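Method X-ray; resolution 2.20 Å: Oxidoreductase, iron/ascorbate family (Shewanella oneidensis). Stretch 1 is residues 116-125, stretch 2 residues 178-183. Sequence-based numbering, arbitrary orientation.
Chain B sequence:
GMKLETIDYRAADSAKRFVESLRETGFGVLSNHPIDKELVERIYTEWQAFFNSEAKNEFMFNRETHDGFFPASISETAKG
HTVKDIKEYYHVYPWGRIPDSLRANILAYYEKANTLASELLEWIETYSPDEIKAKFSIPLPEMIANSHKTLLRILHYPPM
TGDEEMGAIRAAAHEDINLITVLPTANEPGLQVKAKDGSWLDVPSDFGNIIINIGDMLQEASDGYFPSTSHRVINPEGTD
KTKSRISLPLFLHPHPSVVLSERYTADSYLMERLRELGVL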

ATOM      1  N   LEU B 116      -1.895  17.121 -27.171  1.00 23.68           N
ATOM      2  CA  LEU B 116      -3.221  16.961 -27.798  1.00 23.43           C
ATOM      3  C   LEU B 116      -4.313  16.891 -26.732  1.00 22.41           C
ATOM      4  O   LEU B 116      -5.343  17.544 -26.872  1.00 22.32           O
ATOM      5  N   ALA B 117      -4.090  16.133 -25.660  1.00 19.95           N
ATOM      6  CA  ALA B 117      -5.137  15.958 -24.640  1.00 20.07           C
ATOM      7  C   ALA B 117      -5.467  17.288 -23.962  1.00 20.03           C
ATOM      8  O   ALA B 117      -6.601  17.554 -23.580  1.00 17.30           O
ATOM      9  N   SER B 118      -4.449  18.127 -23.851  1.00 23.93           N
ATOM     10  CA  SER B 118      -4.581  19.450 -23.278  1.00 24.49           C
ATOM     11  C   SER B 118      -5.396  20.359 -24.188  1.00 26.18           C
ATOM     12  O   SER B 118      -6.267  21.094 -23.714  1.00 27.26           O
ATOM     13  N   GLU B 119      -5.151  20.298 -25.496  1.00 26.19           N
ATOM     14  CA  GLU B 119      -5.985  21.042 -26.443  1.00 25.26           C
ATOM     15  C   GLU B 119      -7.417  20.532 -26.379  1.00 24.42           C
ATOM     16  O   GLU B 119      -8.353  21.317 -26.386  1.00 25.85           O
ATOM     17  N   LEU B 120      -7.586  19.217 -26.313  1.00 23.30           N
ATOM     18  CA  LEU B 120      -8.918  18.614 -26.269  1.00 22.05           C
ATOM     19  C   LEU B 120      -9.682  19.012 -24.995  1.00 22.86           C
ATOM     20  O   LEU B 120     -10.900  19.245 -25.029  1.00 20.98           O
ATOM     21  N   LEU B 121      -8.980  19.075 -23.866  1.00 22.31           N
ATOM     22  CA  LEU B 121      -9.619  19.558 -22.642  1.00 23.10           C
ATOM     23  C   LEU B 121     -10.022  21.038 -22.772  1.00 24.18           C
ATOM     24  O   LEU B 121     -11.061  21.425 -22.264  1.00 23.20           O
ATOM     25  N   GLU B 122      -9.204  21.858 -23.440  1.00 24.71           N
ATOM     26  CA  GLU B 122      -9.598  23.236 -23.738  1.00 27.06           C
ATOM     27  C   GLU B 122     -10.906  23.232 -24.525  1.00 27.25           C
ATOM     28  O   GLU B 122     -11.821  24.016 -24.229  1.00 28.47           O
ATOM     29  N   TRP B 123     -10.981  22.360 -25.534  1.00 24.93           N
ATOM     30  CA  TRP B 123     -12.198  22.216 -26.336  1.00 26.31           C
ATOM     31  C   TRP B 123     -13.392  21.869 -25.464  1.00 25.31           C
ATOM     32  O   TRP B 123     -14.464  22.449 -25.607  1.00 27.30           O
ATOM     33  N   ILE B 124     -13.197  20.930 -24.549  1.00 24.89           N
ATOM     34  CA  ILE B 124     -14.271  20.491 -23.661  1.00 23.49           C
ATOM     35  C   ILE B 124     -14.765  21.648 -22.802  1.00 25.20           C
ATOM     36  O   ILE B 124     -15.974  21.828 -22.628  1.00 24.42           O
ATOM     37  N   GLU B 125     -13.835  22.451 -22.291  1.00 27.29           N
ATOM     38  CA  GLU B 125     -14.202  23.596 -21.460  1.00 28.09           C
ATOM     39  C   GLU B 125     -14.924  24.645 -22.296  1.00 29.48           C
ATOM     40  O   GLU B 125     -16.006  25.093 -21.921  1.00 31.48           O
ATOM     41  N   ASN B 178     -10.170   7.954 -14.424  1.00 19.09           N
ATOM     42  CA  ASN B 178      -9.362   9.175 -14.514  1.00 17.71           C
ATOM     43  C   ASN B 178     -10.101  10.326 -15.215  1.00 18.94           C
ATOM     44  O   ASN B 178     -11.330  10.321 -15.275  1.00 18.80           O
ATOM     45  N   LEU B 179      -9.365  11.340 -15.682  1.00 20.68           N
ATOM     46  CA  LEU B 179      -9.983  12.529 -16.290  1.00 19.52           C
ATOM     47  C   LEU B 179     -10.377  12.247 -17.717  1.00 19.43           C
ATOM     48  O   LEU B 179     -11.564  12.207 -18.017  1.00 19.70           O
ATOM     49  N   ILE B 180      -9.394  12.071 -18.597  1.00 19.56           N
ATOM     50  CA  ILE B 180      -9.642  11.529 -19.928  1.00 19.29           C
ATOM     51  C   ILE B 180      -8.569  10.529 -20.294  1.00 18.60           C
ATOM     52  O   ILE B 180      -7.447  10.581 -19.786  1.00 17.39           O
ATOM     53  N   THR B 181      -8.928   9.653 -21.218  1.00 17.77           N
ATOM     54  CA  THR B 181      -8.032   8.661 -21.744  1.00 17.84           C
ATOM     55  C   THR B 181      -7.897   8.840 -23.258  1.00 18.19           C
ATOM     56  O   THR B 181      -8.843   9.214 -23.905  1.00 17.99           O
ATOM     57  N   VAL B 182      -6.710   8.573 -23.802  1.00 17.70           N
ATOM     58  CA  VAL B 182      -6.398   8.854 -25.203  1.00 18.88           C
ATOM     59  C   VAL B 182      -5.749   7.614 -25.845  1.00 17.95           C
ATOM     60  O   VAL B 182      -4.711   7.152 -25.367  1.00 16.11           O
ATOM     61  N   LEU B 183      -6.353   7.065 -26.897  1.00 19.43           N
ATOM     62  CA  LEU B 183      -5.870   5.786 -27.476  1.00 19.03           C
ATOM     63  C   LEU B 183      -5.830   5.758 -29.014  1.00 18.64           C
ATOM     64  O   LEU B 183      -6.881   5.737 -29.646  1.00 17.79           O
TER

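What brings these two stretches together, and where along the helix does the contact begin? The helix of residues 116-125 lies over the strand 180-183 with an axis-to-axis closest approach of 9.9 Å, their N-to-C directions 131° apart. No hydrogen bond crosses between them, so the contact rests on apolar side chains. Leu116, with chi1 t and chi2 p, leaves its helix sideways to the strand, and Leu116 CD2 comes no nearer than 5.4 Å to Val182 CG1. Ala117 is the first residue to engage. Its CA-to-CB bond points toward the strand. Here the backbones are close, with Ala117 CA 7.2 Å from Val182 CA. Ala117 CB sits 3.9 Å from Ile180 CD1 and 4.0 Å from Val182 CG2, so one methyl touches two strand residues that both point toward the helix. Val182 adopts chi1 t.

Why do the next residues of the helix contribute so little? The turn of the helix carries Ser118 (chi1 t) away from the strand, and Glu119, extended with chi1 and chi2 both t, is out of reach; its OE1 is hydrogen-bonded elsewhere in the structure. Leu120 swings back toward the strand, in the m, t rotamer, but Leu120 CB is 4.8 Å from Ile180 CD1, so it borders the contact without joining it.

Which helix residue makes the broadest contact? Leu121, one turn after Ala117, has the largest area covered on its side of the interface. Leu121 N donates to Ala117 O at 2.8 Å, part of the i to i-4 ladder that places these two residues on the same side of the helix. With chi1 m and chi2 t, the side chain meets two partners: Leu121 CG lies 3.9 Å from Ile180 CD1, and Leu121 CD2 lies 3.9 Å from Leu179 CD2. Leu179 belongs to the loop just before the strand and takes the t, p rotamer, so this contact carries the apolar surface beyond the strand itself.

How does the helix finish its contact, and what holds the centre together? Glu122 and Trp123, both chi1 m, are out of reach, as is Glu125, chi1 t. Between them Ile124, m and t, points toward the strand, and its CD1 reaches Ile180 CG2 at 4.5 Å, a looser approach than the others. Ile180 is therefore common to Ala117, Leu121 and Ile124, and it has the largest covered area of any residue here. With its chi1 p and chi2 t, CD1 lies against Ala117 and Leu121, while CG2 lies near both Leu121 and Ile124.

Where do the polar groups of the second stretch go? Thr181, chi1 m, points away from the helix, in keeping with the alternation of a strand, since Ile180 and Val182 both point toward it. Asn178, chi1 p, is out of the helix's reach, and its ND2 donates to Thr181 OG1 at 2.9 Å with a nearly straight angle of 168°. This polar pair thus lies apart from the apolar contact.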

ATOM      1  CB  LEU B 116      -3.293  15.717 -28.697  1.00 23.94           C
ATOM      2  CG  LEU B 116      -4.584  15.416 -29.492  1.00 23.75           C
ATOM      3  CD1 LEU B 116      -4.965  16.567 -30.414  1.00 18.66           C
ATOM      4  CD2 LEU B 116      -4.450  14.110 -30.307  1.00 22.98           C
ATOM      5  CB  ALA B 117      -4.734  14.896 -23.597  1.00 18.41           C
ATOM      6  CB  SER B 118      -3.195  20.019 -23.016  1.00 25.59           C
ATOM      7  OG  SER B 118      -3.248  21.028 -22.036  1.00 37.44           O
ATOM      8  CB  GLU B 119      -5.469  20.933 -27.878  1.00 26.33           C
ATOM      9  CG  GLU B 119      -6.330  21.698 -28.915  1.00 27.82           C
ATOM     10  CD  GLU B 119      -5.938  21.421 -30.373  1.00 29.03           C
ATOM     11  OE1 GLU B 119      -5.221  20.448 -30.650  1.00 30.07           O
ATOM     12  OE2 GLU B 119      -6.357  22.184 -31.257  1.00 33.71           O
ATOM     13  CB  LEU B 120      -8.823  17.087 -26.362  1.00 21.59           C
ATOM     14  CG  LEU B 120      -8.241  16.495 -27.660  1.00 23.74           C
ATOM     15  CD1 LEU B 120      -8.274  14.964 -27.577  1.00 21.59           C
ATOM     16  CD2 LEU B 120      -8.981  17.013 -28.920  1.00 20.36           C
ATOM     17  CB  LEU B 121      -8.726  19.354 -21.430  1.00 20.37           C
ATOM     18  CG  LEU B 121      -8.548  17.901 -21.015  1.00 23.18           C
ATOM     19  CD1 LEU B 121      -7.242  17.747 -20.255  1.00 17.20           C
ATOM     20  CD2 LEU B 121      -9.749  17.386 -20.173  1.00 19.43           C
ATOM     21  CB  GLU B 122      -8.540  23.977 -24.568  1.00 29.06           C
ATOM     22  CG  GLU B 122      -7.349  24.489 -23.800  1.00 36.66           C
ATOM     23  CD  GLU B 122      -6.272  25.095 -24.706  1.00 44.82           C
ATOM     24  OE1 GLU B 122      -6.492  25.217 -25.934  1.00 50.34           O
ATOM     25  OE2 GLU B 122      -5.199  25.450 -24.179  1.00 47.99           O
ATOM     26  CB  TRP B 123     -12.040  21.140 -27.409  1.00 25.54           C
ATOM     27  CG  TRP B 123     -11.171  21.507 -28.574  1.00 24.01           C
ATOM     28  CD1 TRP B 123     -10.448  22.653 -28.755  1.00 28.15           C
ATOM     29  CD2 TRP B 123     -10.899  20.681 -29.692  1.00 21.80           C
ATOM     30  NE1 TRP B 123      -9.761  22.598 -29.947  1.00 27.56           N
ATOM     31  CE2 TRP B 123     -10.010  21.388 -30.534  1.00 25.14           C
ATOM     32  CE3 TRP B 123     -11.335  19.407 -30.077  1.00 21.88           C
ATOM     33  CZ2 TRP B 123      -9.551  20.864 -31.744  1.00 29.28           C
ATOM     34  CZ3 TRP B 123     -10.870  18.878 -31.277  1.00 27.94           C
ATOM     35  CH2 TRP B 123      -9.993  19.610 -32.101  1.00 26.86           C
ATOM     36  CB  ILE B 124     -13.827  19.300 -22.793  1.00 22.82           C
ATOM     37  CG1 ILE B 124     -13.669  18.038 -23.666  1.00 19.78           C
ATOM     38  CG2 ILE B 124     -14.823  19.049 -21.672  1.00 23.02           C
ATOM     39  CD1 ILE B 124     -12.852  16.933 -22.991  1.00 20.16           C
ATOM     40  CB  GLU B 125     -12.975  24.193 -20.778  1.00 28.53           C
ATOM     41  CG  GLU B 125     -13.334  25.178 -19.642  1.00 33.91           C
ATOM     42  CD  GLU B 125     -12.168  25.503 -18.718  1.00 35.49           C
ATOM     43  OE1 GLU B 125     -11.162  24.767 -18.730  1.00 36.09           O
ATOM     44  OE2 GLU B 125     -12.270  26.502 -17.967  1.00 42.83           O
ATOM     45  CB  ASN B 178      -8.043   8.841 -15.195  1.00 18.58           C
ATOM     46  CG  ASN B 178      -8.244   8.106 -16.490  1.00 15.95           C
ATOM     47  OD1 ASN B 178      -8.637   6.952 -16.469  1.00 18.26           O
ATOM     48  ND2 ASN B 178      -8.052   8.783 -17.614  1.00 13.90           N
ATOM     49  CB  LEU B 179      -9.075  13.755 -16.197  1.00 19.61           C
ATOM     50  CG  LEU B 179      -9.834  15.083 -16.341  1.00 22.47           C
ATOM     51  CD1 LEU B 179     -10.758  15.329 -15.166  1.00 19.11           C
ATOM     52  CD2 LEU B 179      -8.870  16.246 -16.511  1.00 17.14           C
ATOM     53  CB  ILE B 180      -9.728  12.602 -21.068  1.00 19.92           C
ATOM     54  CG1 ILE B 180      -8.441  13.424 -21.182  1.00 19.55           C
ATOM     55  CG2 ILE B 180     -10.940  13.519 -20.868  1.00 22.42           C
ATOM     56  CD1 ILE B 180      -8.398  14.295 -22.431  1.00 18.96           C
ATOM     57  CB  THR B 181      -8.557   7.292 -21.382  1.00 18.58           C
ATOM     58  OG1 THR B 181      -8.626   7.211 -19.945  1.00 17.04           O
ATOM     59  CG2 THR B 181      -7.653   6.186 -21.961  1.00 13.55           C
ATOM     60  CB  VAL B 182      -5.394  10.030 -25.259  1.00 21.04           C
ATOM     61  CG1 VAL B 182      -4.790  10.174 -26.665  1.00 19.11           C
ATOM     62  CG2 VAL B 182      -6.061  11.318 -24.756  1.00 15.00           C
ATOM     63  CB  LEU B 183      -6.741   4.633 -26.968  1.00 18.84           C
ATOM     64  CG  LEU B 183      -6.549   3.248 -27.609  1.00 23.02           C
ATOM     65  CD1 LEU B 183      -5.278   2.587 -27.135  1.00 15.75           C
ATOM     66  CD2 LEU B 183      -7.737   2.351 -27.303  1.00 23.29           C
TER